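Local coordinates for protein CocE/NonD family hydrolase (PDB 3III) that probably hydrolyses ester, amide or peptide bonds as an alpha/beta hydrolase of the CocE/NonD family, related to X-Pro dipeptidyl-peptidases, its natural substrate being unknown, at residues P61-F67 with V114-V119. Sequence-based numbering, arbitrary orientation.
Sequences PNKDGKF and VPNDYV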
loop_
_atom_site.group_PDB
_atom_site.type_symbol
_atom_site.label_atom_id
_atom_site.label_comp_id
_atom_site.label_asym_id
_atom_site.label_seq_id
_atom_site.Cartn_x
_atom_site.Cartn_y
_atom_site.Cartn_z
ATOM N N PRO A 61 -24.097 -18.984 6.251
ATOM C CA PRO A 61 -24.377 -20.297 6.759
ATOM C C PRO A 61 -25.770 -20.781 6.355
ATOM O O PRO A 61 -26.729 -20.004 6.242
ATOM C CB PRO A 61 -24.249 -20.122 8.261
ATOM C CG PRO A 61 -23.426 -18.942 8.435
ATOM C CD PRO A 61 -23.806 -18.045 7.336
ATOM N N ASN A 62 -25.847 -22.063 6.017
ATOM C CA ASN A 62 -27.104 -22.691 5.703
ATOM C C ASN A 62 -27.857 -23.026 6.989
ATOM O O ASN A 62 -28.030 -24.202 7.339
ATOM C CB ASN A 62 -26.848 -23.972 4.861
ATOM C CG ASN A 62 -28.100 -24.624 4.422
ATOM O OD1 ASN A 62 -29.143 -23.960 4.326
ATOM N ND2 ASN A 62 -28.041 -25.943 4.175
ATOM N N LYS A 63 -28.312 -21.977 7.668
ATOM C CA LYS A 63 -29.128 -22.087 8.826
ATOM C C LYS A 63 -29.750 -20.728 9.085
ATOM O O LYS A 63 -29.249 -19.691 8.623
ATOM C CB LYS A 63 -28.319 -22.586 10.045
ATOM C CG LYS A 63 -27.065 -21.822 10.326
ATOM C CD LYS A 63 -26.328 -22.317 11.576
ATOM C CE LYS A 63 -24.878 -21.969 11.532
ATOM N NZ LYS A 63 -24.233 -22.035 12.821
ATOM N N ASP A 64 -30.872 -20.750 9.776
ATOM C CA ASP A 64 -31.494 -19.544 10.322
ATOM C C ASP A 64 -30.524 -18.895 11.310
ATOM O O ASP A 64 -29.669 -19.574 11.912
ATOM C CB ASP A 64 -32.757 -19.875 11.112
ATOM C CG ASP A 64 -33.868 -20.387 10.263
ATOM O OD1 ASP A 64 -33.864 -20.174 9.040
ATOM O OD2 ASP A 64 -34.788 -20.975 10.846
ATOM N N GLY A 65 -30.666 -17.585 11.471
ATOM C CA GLY A 65 -29.927 -16.875 12.473
ATOM C C GLY A 65 -29.354 -15.612 11.939
ATOM O O GLY A 65 -29.459 -15.332 10.751
ATOM N N LYS A 66 -28.765 -14.849 12.852
ATOM C CA LYS A 66 -28.148 -13.561 12.566
ATOM C C LYS A 66 -26.661 -13.629 12.817
ATOM O O LYS A 66 -26.237 -14.075 13.890
ATOM C CB LYS A 66 -28.769 -12.481 13.443
ATOM C CG LYS A 66 -30.177 -12.118 13.013
ATOM C CD LYS A 66 -30.701 -10.996 13.852
ATOM C CE LYS A 66 -31.994 -10.446 13.256
ATOM N NZ LYS A 66 -31.638 -9.647 12.075
ATOM N N PHE A 67 -25.860 -13.138 11.867
ATOM C CA PHE A 67 -24.418 -13.311 11.905
ATOM C C PHE A 67 -23.686 -12.020 11.703
ATOM O O PHE A 67 -24.196 -11.102 11.043
ATOM C CB PHE A 67 -23.999 -14.315 10.807
ATOM C CG PHE A 67 -24.680 -15.651 10.943
ATOM C CD1 PHE A 67 -24.187 -16.622 11.822
ATOM C CD2 PHE A 67 -25.853 -15.915 10.268
ATOM C CE1 PHE A 67 -24.817 -17.833 11.986
ATOM C CE2 PHE A 67 -26.508 -17.126 10.401
ATOM C CZ PHE A 67 -26.019 -18.093 11.296
ATOM N N VAL A 114 -17.068 -18.105 6.557
ATOM C CA VAL A 114 -18.392 -18.666 6.736
ATOM C C VAL A 114 -18.437 -19.876 7.678
ATOM O O VAL A 114 -19.339 -19.961 8.484
ATOM C CB VAL A 114 -19.160 -18.872 5.412
ATOM C CG1 VAL A 114 -20.530 -19.446 5.694
ATOM C CG2 VAL A 114 -19.327 -17.525 4.724
ATOM N N PRO A 115 -17.466 -20.779 7.644
ATOM C CA PRO A 115 -17.483 -21.882 8.612
ATOM C C PRO A 115 -17.283 -21.404 10.040
ATOM O O PRO A 115 -17.639 -22.095 10.976
ATOM C CB PRO A 115 -16.332 -22.750 8.186
ATOM C CG PRO A 115 -16.252 -22.509 6.730
ATOM C CD PRO A 115 -16.500 -21.046 6.567
ATOM N N ASN A 116 -16.736 -20.221 10.198
ATOM C CA ASN A 116 -16.602 -19.600 11.547
ATOM C C ASN A 116 -17.849 -18.761 11.917
ATOM O O ASN A 116 -17.813 -17.929 12.852
ATOM C CB ASN A 116 -15.329 -18.754 11.595
ATOM C CG ASN A 116 -14.079 -19.574 11.711
ATOM O OD1 ASN A 116 -13.200 -19.617 10.817
ATOM N ND2 ASN A 116 -13.981 -20.246 12.789
ATOM N N ASP A 117 -18.971 -19.004 11.224
ATOM C CA ASP A 117 -20.252 -18.340 11.490
ATOM C C ASP A 117 -20.188 -16.848 11.323
ATOM O O ASP A 117 -20.708 -16.081 12.168
ATOM C CB ASP A 117 -20.803 -18.684 12.894
ATOM C CG ASP A 117 -20.963 -20.212 13.085
ATOM O OD1 ASP A 117 -21.747 -20.744 12.297
ATOM O OD2 ASP A 117 -20.310 -20.841 13.975
ATOM N N TYR A 118 -19.630 -16.448 10.195
ATOM C CA TYR A 118 -19.720 -15.100 9.649
ATOM C C TYR A 118 -20.476 -15.181 8.312
ATOM O O TYR A 118 -20.527 -16.237 7.654
ATOM C CB TYR A 118 -18.359 -14.490 9.339
ATOM C CG TYR A 118 -17.580 -14.033 10.499
ATOM C CD1 TYR A 118 -17.564 -12.678 10.869
ATOM C CD2 TYR A 118 -16.844 -14.946 11.274
ATOM C CE1 TYR A 118 -16.847 -12.257 11.964
ATOM C CE2 TYR A 118 -16.106 -14.505 12.389
ATOM C CZ TYR A 118 -16.151 -13.171 12.739
ATOM O OH TYR A 118 -15.433 -12.747 13.796
ATOM N N VAL A 119 -21.070 -14.084 7.925
ATOM C CA VAL A 119 -21.559 -13.904 6.567
ATOM C C VAL A 119 -20.451 -13.157 5.777
ATOM O O VAL A 119 -19.758 -12.339 6.338
ATOM C CB VAL A 119 -22.916 -13.144 6.533
ATOM C CG1 VAL A 119 -23.245 -12.597 5.113
ATOM C CG2 VAL A 119 -24.047 -14.030 7.069
#
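Start at V114, in the connection between helix 110-113 and strand 119-124: its CG1 lies 3.9 Å from CD of P61, while the same side chain also rests on M38 and F59 of the neighbouring strands. The chain then turns through P115 and N116, with N of D117 hydrogen-bonded to O of V114 at 2.9 Å. D117 takes a left-handed conformation (phi/psi 61/49), after which the chain extends into strand 119-124. K63 stretches its side chain back across its own loop, so that its NZ meets OD1 of D117 at 2.8 Å in a salt bridge. The carbonyl O of D117 approaches the edge of the F67 ring, 3.5 Å from CD1. The CB of Y118 points away from the 61-67 loop; its ring meets W113 edge-to-face and touches P68, and its OH is hydrogen-bonded to D317. The CB of V119 points sideways, and its CG2 lies 3.7 Å from CB of F67 and 4.0 Å from CD of P61, so one methyl touches both ends of the 61-67 loop. That follows from the topology, since strand 119-124 lies between antiparallel 53-60 and parallel 67-74, the strand-order swap characteristic of the alpha/beta-hydrolase fold.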